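PDB 5LP0: epsin 1 from Danio rerio, which probably binds membranes rich in phosphatidylinositol 4,5-bisphosphate, bends them and helps clathrin-coated pits to form during receptor-mediated endocytosis. Local coordinates for residues A[30-35]-A[70-75]; A[21-26]-A[62-67]; A[96-101]-A[110-115]. All blocks are in the same frame, centred on the assembly; numbering follows the deposited sequence.

Contact 1 (A[30-35]-A[70-75])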
ATOM      1  N   GLU A  30     -11.322   5.609   2.784  1.00 14.87           N
ATOM      2  CA  GLU A  30     -11.452   5.646   4.236  1.00 13.24           C
ATOM      3  C   GLU A  30     -10.079   5.603   4.933  1.00  9.68           C
ATOM      4  O   GLU A  30      -9.813   6.356   5.869  1.00 11.07           O
ATOM      5  CB  GLU A  30     -12.331   4.496   4.729  1.00 19.59           C
ATOM      6  CG  GLU A  30     -13.775   4.589   4.286  1.00 28.70           C
ATOM      7  CD  GLU A  30     -14.554   3.301   4.518  1.00 36.31           C
ATOM      8  OE1 GLU A  30     -14.172   2.517   5.411  1.00 35.21           O
ATOM      9  OE2 GLU A  30     -15.549   3.072   3.798  1.00 40.89           O
ATOM     10  N   ILE A  31      -9.218   4.697   4.476  1.00 10.35           N
ATOM     11  CA  ILE A  31      -7.878   4.550   5.039  1.00  8.26           C
ATOM     12  C   ILE A  31      -7.084   5.854   4.806  1.00  9.16           C
ATOM     13  O   ILE A  31      -6.408   6.338   5.712  1.00  9.98           O
ATOM     14  CB  ILE A  31      -7.157   3.311   4.476  1.00  9.53           C
ATOM     15  CG1 ILE A  31      -7.952   2.033   4.824  1.00  8.01           C
ATOM     16  CG2 ILE A  31      -5.749   3.207   5.043  1.00  9.07           C
ATOM     17  CD1 ILE A  31      -7.505   0.807   4.067  1.00  7.97           C
ATOM     18  N   ALA A  32      -7.224   6.461   3.622  1.00  7.81           N
ATOM     19  CA  ALA A  32      -6.533   7.704   3.333  1.00  8.20           C
ATOM     20  C   ALA A  32      -6.968   8.801   4.310  1.00  7.74           C
ATOM     21  O   ALA A  32      -6.123   9.514   4.831  1.00  8.61           O
ATOM     22  CB  ALA A  32      -6.789   8.153   1.904  1.00 11.79           C
ATOM     23  N   ASP A  33      -8.271   8.942   4.578  1.00  8.55           N
ATOM     24  CA  ASP A  33      -8.706   9.932   5.557  1.00  8.99           C
ATOM     25  C   ASP A  33      -8.097   9.651   6.935  1.00  7.91           C
ATOM     26  O   ASP A  33      -7.675  10.573   7.625  1.00  9.08           O
ATOM     27  CB  ASP A  33     -10.232   9.955   5.691  1.00 10.46           C
ATOM     28  CG  ASP A  33     -10.915  10.641   4.531  1.00 14.33           C
ATOM     29  OD1 ASP A  33     -10.290  11.522   3.897  1.00 14.45           O
ATOM     30  OD2 ASP A  33     -12.078  10.292   4.257  1.00 19.82           O
ATOM     31  N   LEU A  34      -8.040   8.368   7.319  1.00  7.47           N
ATOM     32  CA  LEU A  34      -7.474   7.990   8.615  1.00  8.96           C
ATOM     33  C   LEU A  34      -5.980   8.297   8.726  1.00  7.18           C
ATOM     34  O   LEU A  34      -5.459   8.444   9.829  1.00  8.65           O
ATOM     35  CB  LEU A  34      -7.749   6.515   8.940  1.00  8.58           C
ATOM     36  CG  LEU A  34      -9.206   6.207   9.313  1.00 11.26           C
ATOM     37  CD1 LEU A  34      -9.453   4.720   9.293  1.00 11.62           C
ATOM     38  CD2 LEU A  34      -9.565   6.782  10.684  1.00 13.22           C
ATOM     39  N   THR A  35      -5.263   8.357   7.608  1.00  6.68           N
ATOM     40  CA  THR A  35      -3.833   8.719   7.710  1.00  8.15           C
ATOM     41  C   THR A  35      -3.558  10.122   8.256  1.00  6.64           C
ATOM     42  O   THR A  35      -2.427  10.404   8.653  1.00  8.99           O
ATOM     43  CB  THR A  35      -3.043   8.559   6.386  1.00  7.13           C
ATOM     44  OG1 THR A  35      -3.514   9.500   5.410  1.00  7.57           O
ATOM     45  CG2 THR A  35      -3.139   7.108   5.861  1.00  6.74           C
ATOM     46  N   GLU A  70       0.510   2.925  -2.631  1.00  7.13           N
ATOM     47  CA  GLU A  70       0.501   3.913  -3.689  1.00 10.21           C
ATOM     48  C   GLU A  70      -0.672   4.882  -3.532  1.00  8.96           C
ATOM     49  O   GLU A  70      -0.522   6.111  -3.639  1.00  8.79           O
ATOM     50  CB  GLU A  70       0.422   3.225  -5.041  1.00 11.73           C
ATOM     51  CG  GLU A  70       0.373   4.215  -6.195  1.00 16.09           C
ATOM     52  CD  GLU A  70       0.318   3.536  -7.536  1.00 22.95           C
ATOM     53  OE1 GLU A  70       0.014   2.323  -7.603  1.00 30.88           O
ATOM     54  OE2 GLU A  70       0.594   4.219  -8.540  1.00 25.90           O
ATOM     55  N   TYR A  71      -1.850   4.333  -3.295  1.00  7.75           N
ATOM     56  CA  TYR A  71      -3.038   5.158  -3.108  1.00  8.19           C
ATOM     57  C   TYR A  71      -2.859   6.120  -1.925  1.00  8.71           C
ATOM     58  O   TYR A  71      -3.230   7.291  -1.999  1.00 11.00           O
ATOM     59  CB  TYR A  71      -4.256   4.268  -2.882  1.00 10.61           C
ATOM     60  CG  TYR A  71      -5.553   5.040  -2.766  1.00 10.16           C
ATOM     61  CD1 TYR A  71      -6.330   5.267  -3.873  1.00 11.78           C
ATOM     62  CD2 TYR A  71      -5.989   5.537  -1.549  1.00 12.24           C
ATOM     63  CE1 TYR A  71      -7.519   5.942  -3.781  1.00 11.16           C
ATOM     64  CE2 TYR A  71      -7.175   6.248  -1.448  1.00 17.16           C
ATOM     65  CZ  TYR A  71      -7.927   6.455  -2.572  1.00 14.90           C
ATOM     66  OH  TYR A  71      -9.108   7.148  -2.499  1.00 18.48           O
ATOM     67  N   LEU A  72      -2.287   5.647  -0.821  1.00  7.14           N
ATOM     68  CA  LEU A  72      -2.090   6.491   0.357  1.00  7.78           C
ATOM     69  C   LEU A  72      -1.004   7.545   0.151  1.00  8.62           C
ATOM     70  O   LEU A  72      -1.102   8.674   0.642  1.00  9.10           O
ATOM     71  CB  LEU A  72      -1.740   5.601   1.544  1.00  7.73           C
ATOM     72  CG  LEU A  72      -2.784   4.584   1.994  1.00  7.70           C
ATOM     73  CD1 LEU A  72      -2.263   3.807   3.214  1.00  7.60           C
ATOM     74  CD2 LEU A  72      -4.137   5.237   2.310  1.00  9.81           C
ATOM     75  N   ILE A  73       0.042   7.198  -0.577  1.00  8.51           N
ATOM     76  CA  ILE A  73       1.078   8.156  -0.947  1.00  7.39           C
ATOM     77  C   ILE A  73       0.464   9.323  -1.725  1.00 10.18           C
ATOM     78  O   ILE A  73       0.796  10.491  -1.464  1.00 10.84           O
ATOM     79  CB  ILE A  73       2.162   7.473  -1.814  1.00 10.11           C
ATOM     80  CG1 ILE A  73       3.078   6.604  -0.942  1.00  9.53           C
ATOM     81  CG2 ILE A  73       2.972   8.490  -2.609  1.00 11.30           C
ATOM     82  CD1 ILE A  73       3.827   5.515  -1.732  1.00 11.36           C
ATOM     83  N   LYS A  74      -0.445   9.019  -2.639  1.00 11.11           N
ATOM     84  CA  LYS A  74      -1.017  10.034  -3.532  1.00 10.44           C
ATOM     85  C   LYS A  74      -2.226  10.754  -2.939  1.00 10.84           C
ATOM     86  O   LYS A  74      -2.500  11.900  -3.290  1.00 12.41           O
ATOM     87  CB  LYS A  74      -1.429   9.385  -4.847  1.00 12.38           C
ATOM     88  CG  LYS A  74      -0.280   8.854  -5.679  1.00 12.24           C
ATOM     89  CD  LYS A  74      -0.795   8.190  -6.936  1.00 10.35           C
ATOM     90  CE  LYS A  74       0.357   7.662  -7.742  1.00 11.28           C
ATOM     91  NZ  LYS A  74      -0.103   7.047  -9.028  1.00 13.60           N
ATOM     92  N   THR A  75      -2.936  10.107  -2.021  1.00 10.06           N
ATOM     93  CA  THR A  75      -4.258  10.571  -1.596  1.00 12.02           C
ATOM     94  C   THR A  75      -4.362  10.890  -0.093  1.00 11.61           C
ATOM     95  O   THR A  75      -5.296  11.580   0.341  1.00 14.75           O
ATOM     96  CB  THR A  75      -5.320   9.507  -1.923  1.00 19.74           C
ATOM     97  OG1 THR A  75      -4.992   8.854  -3.170  1.00 21.80           O
ATOM     98  CG2 THR A  75      -6.666  10.139  -2.035  1.00 21.41           C
TER
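L72 reaches from helix 59-75 to the flank of helix 25-34 and lays its CD2 methyl against the turn of backbone at A32. That methyl lies 3.6 Å from A32 N and equally near A32 CA, so it rests on main chain as much as on side chains. Other carbons close in on it too: I31 CG2 comes within 3.8 Å of L72 CD2, and T35 CG2 approaches the same methyl more loosely. Alanine suits position 32, because its CB points toward the other helix and the backbones come close. The CA atoms of A32 and L72 are 5.5 Å apart. The short segment axes pass at 9.5 Å, with a signed crossing angle of -53°. This is the tight half of the contact. I44 of helix 38-51 touches both I31 and L72, and V80 of helix 78-86 touches L72 and T35, continuing the hydrophobic interior.

Toward Y71 the packing thins. A32 CB meets the edge of the phenol ring, 3.9 Å from Y71 CE2, and the tyrosine is partly exposed. One ring face is covered from within its own helix by T75 OG1, which sits above the ring centre and donates to Y71 O at 2.6 Å. T35 OG1 likewise turns back to the turn before it, giving its proton to A32 O at 2.7 Å and also meeting S77 N. Both buried threonines thus pair their hydroxyls locally and present carbon to the opposite segment. With no hydrogen bond or salt bridge between the two segments, the contact rests on van der Waals packing of mostly apolar groups.

Contact 2 (A[21-26]-A[62-67])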
ATOM      1  N   TRP A  21      -9.913  -9.932  -5.597  1.00 16.89           N
ATOM      2  CA  TRP A  21     -10.619  -8.702  -5.939  1.00 17.58           C
ATOM      3  C   TRP A  21     -10.144  -7.613  -4.984  1.00 16.63           C
ATOM      4  O   TRP A  21      -9.556  -7.914  -3.935  1.00 20.21           O
ATOM      5  CB  TRP A  21     -12.137  -8.912  -5.857  1.00 19.12           C
ATOM      6  CG  TRP A  21     -12.642  -9.414  -4.524  1.00 20.77           C
ATOM      7  CD1 TRP A  21     -12.962  -8.660  -3.434  1.00 22.45           C
ATOM      8  CD2 TRP A  21     -12.892 -10.781  -4.151  1.00 18.52           C
ATOM      9  NE1 TRP A  21     -13.391  -9.465  -2.407  1.00 23.99           N
ATOM     10  CE2 TRP A  21     -13.353 -10.770  -2.818  1.00 20.09           C
ATOM     11  CE3 TRP A  21     -12.771 -12.013  -4.813  1.00 15.76           C
ATOM     12  CZ2 TRP A  21     -13.699 -11.939  -2.138  1.00 18.77           C
ATOM     13  CZ3 TRP A  21     -13.116 -13.180  -4.124  1.00 18.01           C
ATOM     14  CH2 TRP A  21     -13.567 -13.129  -2.803  1.00 20.92           C
ATOM     15  N   GLY A  22     -10.371  -6.351  -5.332  1.00 18.41           N
ATOM     16  CA  GLY A  22      -9.935  -5.239  -4.495  1.00 19.05           C
ATOM     17  C   GLY A  22      -8.457  -4.930  -4.707  1.00 20.82           C
ATOM     18  O   GLY A  22      -7.826  -5.478  -5.609  1.00 32.75           O
ATOM     19  N   PRO A  23      -7.888  -4.042  -3.884  1.00 25.20           N
ATOM     20  CA  PRO A  23      -8.632  -3.360  -2.817  1.00 22.02           C
ATOM     21  C   PRO A  23      -9.698  -2.405  -3.345  1.00 24.66           C
ATOM     22  O   PRO A  23      -9.498  -1.740  -4.376  1.00 25.86           O
ATOM     23  CB  PRO A  23      -7.551  -2.567  -2.075  1.00 30.86           C
ATOM     24  CG  PRO A  23      -6.398  -2.470  -3.023  1.00 34.16           C
ATOM     25  CD  PRO A  23      -6.458  -3.664  -3.912  1.00 23.71           C
ATOM     26  N   SER A  24     -10.818  -2.340  -2.638  1.00 25.58           N
ATOM     27  CA  SER A  24     -11.881  -1.413  -2.978  1.00 25.34           C
ATOM     28  C   SER A  24     -11.484   0.071  -2.807  1.00 28.94           C
ATOM     29  O   SER A  24     -10.859   0.465  -1.817  1.00 27.93           O
ATOM     30  CB  SER A  24     -13.095  -1.685  -2.103  1.00 23.34           C
ATOM     31  OG  SER A  24     -13.864  -0.505  -1.991  1.00 32.36           O
ATOM     32  N   SER A  25     -11.907   0.901  -3.758  1.00 31.59           N
ATOM     33  CA  SER A  25     -11.562   2.321  -3.772  0.56 31.06           C
ATOM     34  C   SER A  25     -12.186   3.087  -2.615  1.00 29.32           C
ATOM     35  O   SER A  25     -11.602   4.027  -2.097  1.00 30.68           O
ATOM     36  CB  SER A  25     -12.045   2.961  -5.071  0.56 35.10           C
ATOM     37  OG  SER A  25     -13.426   3.268  -4.980  0.56 34.58           O
ATOM     38  N   SER A  26     -13.392   2.705  -2.219  1.00 25.00           N
ATOM     39  CA  SER A  26     -14.038   3.394  -1.103  1.00 29.75           C
ATOM     40  C   SER A  26     -13.329   3.058   0.216  1.00 27.09           C
ATOM     41  O   SER A  26     -13.168   3.913   1.096  1.00 25.26           O
ATOM     42  CB  SER A  26     -15.524   3.042  -1.022  1.00 34.83           C
ATOM     43  OG  SER A  26     -15.716   1.660  -0.782  1.00 40.36           O
ATOM     44  N   VAL A  62       1.318  -8.762  -0.551  1.00  6.08           N
ATOM     45  CA  VAL A  62       2.389  -7.825  -0.891  1.00  6.88           C
ATOM     46  C   VAL A  62       1.935  -6.960  -2.063  1.00  7.41           C
ATOM     47  O   VAL A  62       2.066  -5.730  -2.054  1.00  6.09           O
ATOM     48  CB  VAL A  62       3.689  -8.592  -1.305  1.00  7.12           C
ATOM     49  CG1 VAL A  62       4.820  -7.606  -1.634  1.00  5.79           C
ATOM     50  CG2 VAL A  62       4.140  -9.562  -0.220  1.00  7.40           C
ATOM     51  N   TYR A  63       1.366  -7.595  -3.081  1.00  6.00           N
ATOM     52  CA  TYR A  63       0.886  -6.872  -4.256  1.00  4.51           C
ATOM     53  C   TYR A  63      -0.182  -5.834  -3.875  1.00  6.98           C
ATOM     54  O   TYR A  63      -0.067  -4.649  -4.218  1.00  6.09           O
ATOM     55  CB  TYR A  63       0.333  -7.886  -5.251  1.00  7.76           C
ATOM     56  CG  TYR A  63      -0.069  -7.303  -6.579  1.00  8.82           C
ATOM     57  CD1 TYR A  63       0.881  -6.969  -7.531  1.00  8.15           C
ATOM     58  CD2 TYR A  63      -1.409  -7.093  -6.884  1.00 11.63           C
ATOM     59  CE1 TYR A  63       0.512  -6.450  -8.756  1.00 10.93           C
ATOM     60  CE2 TYR A  63      -1.783  -6.569  -8.098  1.00 18.85           C
ATOM     61  CZ  TYR A  63      -0.817  -6.249  -9.030  1.00 14.61           C
ATOM     62  OH  TYR A  63      -1.203  -5.734 -10.249  1.00 19.86           O
ATOM     63  N   LYS A  64      -1.203  -6.264  -3.126  1.00  5.89           N
ATOM     64  CA  LYS A  64      -2.291  -5.366  -2.723  1.00  7.26           C
ATOM     65  C   LYS A  64      -1.836  -4.285  -1.721  1.00  6.00           C
ATOM     66  O   LYS A  64      -2.329  -3.151  -1.755  1.00  7.81           O
ATOM     67  CB  LYS A  64      -3.483  -6.171  -2.199  1.00  8.03           C
ATOM     68  CG  LYS A  64      -4.185  -6.948  -3.321  1.00  8.65           C
ATOM     69  CD  LYS A  64      -5.208  -7.988  -2.853  1.00 11.91           C
ATOM     70  CE  LYS A  64      -6.476  -7.316  -2.352  1.00 14.63           C
ATOM     71  NZ  LYS A  64      -7.448  -8.348  -1.882  1.00 14.74           N
ATOM     72  N   ALA A  65      -0.883  -4.617  -0.862  1.00  5.84           N
ATOM     73  CA  ALA A  65      -0.307  -3.611   0.033  1.00  5.45           C
ATOM     74  C   ALA A  65       0.409  -2.545  -0.770  1.00  6.25           C
ATOM     75  O   ALA A  65       0.386  -1.370  -0.373  1.00  6.36           O
ATOM     76  CB  ALA A  65       0.630  -4.247   1.058  1.00  6.65           C
ATOM     77  N   MET A  66       0.970  -2.890  -1.932  1.00  5.65           N
ATOM     78  CA  MET A  66       1.657  -1.862  -2.728  1.00  5.70           C
ATOM     79  C   MET A  66       0.599  -0.994  -3.413  1.00  7.41           C
ATOM     80  O   MET A  66       0.767   0.227  -3.510  1.00  8.30           O
ATOM     81  CB  MET A  66       2.599  -2.447  -3.780  1.00  6.73           C
ATOM     82  CG  MET A  66       3.928  -2.903  -3.215  1.00  5.72           C
ATOM     83  SD  MET A  66       5.133  -3.299  -4.495  1.00  9.10           S
ATOM     84  CE  MET A  66       4.406  -4.849  -5.018  1.00  7.89           C
ATOM     85  N   THR A  67      -0.506  -1.590  -3.857  1.00  6.34           N
ATOM     86  CA  THR A  67      -1.604  -0.809  -4.420  1.00  6.95           C
ATOM     87  C   THR A  67      -2.145   0.155  -3.371  1.00  7.78           C
ATOM     88  O   THR A  67      -2.336   1.336  -3.641  1.00  7.82           O
ATOM     89  CB  THR A  67      -2.688  -1.714  -4.916  1.00  7.07           C
ATOM     90  OG1 THR A  67      -2.131  -2.528  -5.956  1.00 11.65           O
ATOM     91  CG2 THR A  67      -3.862  -0.903  -5.468  1.00  9.62           C
TER
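K64 of helix 59-75 runs alongside P23 and ends on W21 O, and its atoms can be followed outward one by one. CB leaves the helix in the direction of segment 21-26. CG, anti to the carbonyl carbon of K64, passes 4.0 Å from P23 CD. The side chain stays extended at CD and then bends, chi3 at 74° placing CE beside the peptide that joins G22 to P23, with P23 N at 3.9 Å from K64 CE. The lysine side chain and the proline ring run antiparallel alongside one another, so the aliphatic length of K64 serves as an apolar partner for the ring. At the tip, NZ donates to W21 O over 3.0 Å, close to the line of the carbonyl bond (C=O...donor angle 163°). The same ammonium group also donates to D19 O and S17 O, so three backbone carbonyls grip the tip of a buried lysine, an arrangement that probably favours its charged form.

Beyond the lysine, T67 turns its methyl to the proline: T67 CG2 lies 3.9 Å from P23 CG. A cis peptide precedes P23, and proline is the residue that most readily accepts one; G22 before it has a positive phi, which glycine tolerates easily. S24 then takes the N-cap position, its OG accepting a weak bond from S26 N.

A lysine gathering main-chain carbonyls in this way ties down the loop between helix 8-15 and helix 25-34. In the ENTH domain that loop includes N18, which with H61 probably contacts the phosphoinositide headgroup; the side chain of H61 is about 6 Å from that of K64, and the side chain of N18 is about 7 Å from that of K64.

Contact 3 (A[96-101]-A[110-115])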
ATOM      1  N   ASP A  96      12.952  -7.773  -6.120  1.00 10.17           N
ATOM      2  CA  ASP A  96      13.565  -9.106  -6.117  1.00 11.33           C
ATOM      3  C   ASP A  96      12.624 -10.220  -5.692  1.00 11.63           C
ATOM      4  O   ASP A  96      13.047 -11.372  -5.577  1.00 13.29           O
ATOM      5  CB  ASP A  96      14.779  -9.145  -5.174  1.00 14.51           C
ATOM      6  CG  ASP A  96      15.775  -8.049  -5.456  1.00 16.77           C
ATOM      7  OD1 ASP A  96      16.110  -7.843  -6.634  1.00 18.99           O
ATOM      8  OD2 ASP A  96      16.226  -7.389  -4.488  1.00 17.86           O
ATOM      9  N   PHE A  97      11.362  -9.891  -5.447  1.00 11.84           N
ATOM     10  CA  PHE A  97      10.403 -10.854  -4.919  1.00 10.30           C
ATOM     11  C   PHE A  97      10.174 -11.999  -5.895  1.00 10.50           C
ATOM     12  O   PHE A  97       9.970 -11.762  -7.074  1.00 11.39           O
ATOM     13  CB  PHE A  97       9.085 -10.139  -4.619  1.00  8.90           C
ATOM     14  CG  PHE A  97       8.041 -11.000  -3.974  1.00  8.28           C
ATOM     15  CD1 PHE A  97       7.864 -10.977  -2.605  1.00  8.84           C
ATOM     16  CD2 PHE A  97       7.212 -11.815  -4.732  1.00  7.88           C
ATOM     17  CE1 PHE A  97       6.894 -11.733  -2.008  1.00  8.79           C
ATOM     18  CE2 PHE A  97       6.237 -12.584  -4.114  1.00  9.23           C
ATOM     19  CZ  PHE A  97       6.100 -12.544  -2.744  1.00  8.99           C
ATOM     20  N   GLN A  98      10.204 -13.229  -5.385  1.00  9.32           N
ATOM     21  CA  GLN A  98       9.986 -14.432  -6.197  1.00 10.38           C
ATOM     22  C   GLN A  98       8.791 -15.216  -5.706  1.00 10.84           C
ATOM     23  O   GLN A  98       8.658 -15.468  -4.508  1.00 11.39           O
ATOM     24  CB  GLN A  98      11.193 -15.385  -6.113  1.00 13.37           C
ATOM     25  CG  GLN A  98      12.545 -14.785  -6.429  1.00 13.31           C
ATOM     26  CD  GLN A  98      12.661 -14.292  -7.858  1.00 15.30           C
ATOM     27  OE1 GLN A  98      12.389 -15.023  -8.804  1.00 18.97           O
ATOM     28  NE2 GLN A  98      13.066 -13.035  -8.017  1.00 15.01           N
ATOM     29  N   TYR A  99       7.939 -15.641  -6.628  1.00 11.91           N
ATOM     30  CA  TYR A  99       6.975 -16.702  -6.329  1.00 12.43           C
ATOM     31  C   TYR A  99       6.421 -17.364  -7.574  1.00 14.37           C
ATOM     32  O   TYR A  99       5.813 -16.706  -8.412  1.00 14.63           O
ATOM     33  CB  TYR A  99       5.816 -16.194  -5.461  1.00 10.33           C
ATOM     34  CG  TYR A  99       4.887 -17.317  -5.043  1.00 10.64           C
ATOM     35  CD1 TYR A  99       5.355 -18.366  -4.261  1.00 12.23           C
ATOM     36  CD2 TYR A  99       3.555 -17.335  -5.433  1.00 11.68           C
ATOM     37  CE1 TYR A  99       4.522 -19.395  -3.858  1.00 13.30           C
ATOM     38  CE2 TYR A  99       2.708 -18.392  -5.053  1.00 12.99           C
ATOM     39  CZ  TYR A  99       3.202 -19.395  -4.253  1.00 12.62           C
ATOM     40  OH  TYR A  99       2.369 -20.419  -3.875  1.00 16.55           O
ATOM     41  N   ILE A 100       6.632 -18.678  -7.643  1.00 13.72           N
ATOM     42  CA  ILE A 100       6.033 -19.539  -8.660  1.00 18.02           C
ATOM     43  C   ILE A 100       4.916 -20.301  -7.958  1.00 15.84           C
ATOM     44  O   ILE A 100       5.164 -20.953  -6.942  1.00 19.79           O
ATOM     45  CB  ILE A 100       7.070 -20.550  -9.212  1.00 18.69           C
ATOM     46  CG1 ILE A 100       8.282 -19.804  -9.776  1.00 19.24           C
ATOM     47  CG2 ILE A 100       6.445 -21.489 -10.277  1.00 21.76           C
ATOM     48  CD1 ILE A 100       7.920 -18.781 -10.823  1.00 20.98           C
ATOM     49  N   ASP A 101       3.689 -20.183  -8.456  1.00 16.33           N
ATOM     50  CA  ASP A 101       2.595 -20.906  -7.834  1.00 19.70           C
ATOM     51  C   ASP A 101       2.551 -22.366  -8.313  1.00 22.79           C
ATOM     52  O   ASP A 101       3.386 -22.806  -9.111  1.00 22.41           O
ATOM     53  CB  ASP A 101       1.244 -20.183  -7.996  1.00 24.41           C
ATOM     54  CG  ASP A 101       0.690 -20.229  -9.400  1.00 36.10           C
ATOM     55  OD1 ASP A 101       1.118 -21.086 -10.205  1.00 31.33           O
ATOM     56  OD2 ASP A 101      -0.211 -19.400  -9.686  1.00 31.74           O
ATOM     57  N   ASN A 110       4.396  -9.801 -11.216  1.00 13.06           N
ATOM     58  CA  ASN A 110       3.524  -8.671 -10.930  0.53 15.59           C
ATOM     59  C   ASN A 110       4.036  -7.858  -9.749  1.00 12.39           C
ATOM     60  O   ASN A 110       3.976  -6.631  -9.756  1.00 10.36           O
ATOM     61  CB  ASN A 110       2.112  -9.145 -10.554  0.53 20.87           C
ATOM     62  CG  ASN A 110       1.542 -10.159 -11.516  0.53 18.81           C
ATOM     63  OD1 ASN A 110       1.222  -9.826 -12.657  0.53 21.11           O
ATOM     64  ND2 ASN A 110       1.369 -11.400 -11.049  0.53 17.33           N
ATOM     65  N   VAL A 111       4.548  -8.554  -8.734  1.00  8.43           N
ATOM     66  CA  VAL A 111       5.098  -7.878  -7.568  1.00  8.91           C
ATOM     67  C   VAL A 111       6.325  -7.066  -7.956  1.00  8.06           C
ATOM     68  O   VAL A 111       6.453  -5.904  -7.573  1.00  7.71           O
ATOM     69  CB  VAL A 111       5.455  -8.870  -6.439  1.00  8.42           C
ATOM     70  CG1 VAL A 111       6.146  -8.166  -5.282  1.00 10.36           C
ATOM     71  CG2 VAL A 111       4.185  -9.542  -5.962  1.00 14.56           C
ATOM     72  N   ARG A 112       7.211  -7.642  -8.764  1.00  6.91           N
ATOM     73  CA  ARG A 112       8.468  -6.983  -9.097  1.00  6.83           C
ATOM     74  C   ARG A 112       8.217  -5.739  -9.917  1.00  7.35           C
ATOM     75  O   ARG A 112       8.853  -4.701  -9.692  1.00  7.43           O
ATOM     76  CB  ARG A 112       9.404  -7.931  -9.865  1.00  8.66           C
ATOM     77  CG  ARG A 112       9.870  -9.134  -9.026  1.00  8.02           C
ATOM     78  CD  ARG A 112      10.932  -9.972  -9.730  1.00  9.93           C
ATOM     79  NE  ARG A 112      10.481 -10.745 -10.894  1.00 11.45           N
ATOM     80  CZ  ARG A 112       9.943 -11.963 -10.856  1.00 10.21           C
ATOM     81  NH1 ARG A 112       9.715 -12.581  -9.704  1.00 11.97           N
ATOM     82  NH2 ARG A 112       9.630 -12.581 -11.997  1.00 13.24           N
ATOM     83  N   GLU A 113       7.274  -5.817 -10.849  1.00  7.66           N
ATOM     84  CA  GLU A 113       6.985  -4.664 -11.695  1.00  8.36           C
ATOM     85  C   GLU A 113       6.300  -3.535 -10.920  1.00  7.40           C
ATOM     86  O   GLU A 113       6.661  -2.373 -11.090  1.00  8.90           O
ATOM     87  CB  GLU A 113       6.133  -5.088 -12.897  1.00 10.19           C
ATOM     88  CG  GLU A 113       5.657  -3.936 -13.765  1.00 11.15           C
ATOM     89  CD  GLU A 113       6.764  -3.271 -14.552  1.00 14.42           C
ATOM     90  OE1 GLU A 113       7.901  -3.784 -14.561  1.00 21.54           O
ATOM     91  OE2 GLU A 113       6.475  -2.220 -15.171  1.00 20.58           O
ATOM     92  N   LYS A 114       5.330  -3.882 -10.064  1.00  7.62           N
ATOM     93  CA  LYS A 114       4.658  -2.891  -9.235  1.00  7.39           C
ATOM     94  C   LYS A 114       5.668  -2.206  -8.306  1.00  8.52           C
ATOM     95  O   LYS A 114       5.624  -0.992  -8.142  1.00  7.85           O
ATOM     96  CB  LYS A 114       3.493  -3.537  -8.477  1.00  9.43           C
ATOM     97  CG  LYS A 114       2.677  -2.563  -7.636  1.00 10.29           C
ATOM     98  CD  LYS A 114       1.397  -3.192  -7.073  1.00 10.53           C
ATOM     99  CE  LYS A 114       0.294  -3.226  -8.113  1.00 14.09           C
ATOM    100  NZ  LYS A 114      -0.244  -1.880  -8.450  1.00 15.26           N
ATOM    101  N   ALA A 115       6.589  -2.970  -7.718  1.00  7.56           N
ATOM    102  CA  ALA A 115       7.637  -2.412  -6.877  1.00  8.05           C
ATOM    103  C   ALA A 115       8.525  -1.446  -7.669  1.00  8.38           C
ATOM    104  O   ALA A 115       8.857  -0.371  -7.196  1.00  8.26           O
ATOM    105  CB  ALA A 115       8.483  -3.515  -6.258  1.00 10.31           C
TER
HETATM  106  O   HOH W   1       8.890 -15.284  -9.219  1.00 10.62           O
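The loop that joins helix 89-92 to helix 108-122 folds back over the latter's first turns, and F97 and R112 make its closest meeting. R112 NH1 donates to F97 O at 2.8 Å with an N-H...acceptor angle of 160°. F97 O lies in the guanidinium plane, and R112 NH1 in turn lies in the plane of the F97 carbonyl. Arginine suits the place because its long side chain runs R112 CG and CD past F97 O, both at 3.3 Å, and the bend at chi3 (-70°) then turns NE. NH1 also donates to a water 2.9 Å away, which accepts from Y99 N as well, while NH2 forms a salt bridge with D106.

In the all-helical ENTH domain this loop is thereby laid against the helix whose V111 also touches M66 of helix 59-75. V111 CG1 packs 3.6 Å from F97 CB, and V111 CB lies 3.8 Å from F97 CD2; a branched residue offers carbon to F97 CB and to the CG and CD2 atoms of the ring. The Q98 amide lies beside the guanidinium, nearly parallel to it (6°), with Q98 OE1 3.7 Å from R112 NH1. Its NE2 donates to D96 O at 3.0 Å, from above that carbonyl's plane.

Contacts 1 and 2 both join helix 25-34, or the chain entering it, to helix 59-75, their centres about 12 Å apart; their segments alternate along the sequence, 21-26 and 30-35 preceding 62-67 and 70-75. Contact 3 follows in series, within the next part of the chain, about 15 Å from contact 2 and 23 Å from contact 1, centre to centre, and across the chain's centre from contact 1. Helix 59-75 links all three: K114 of helix 108-122 reaches Y63 through a cation-pi interaction, and M66 packs on A115. This central helix therefore connects the buried interior with the loops near the probable lipid-binding residues N18 and H61.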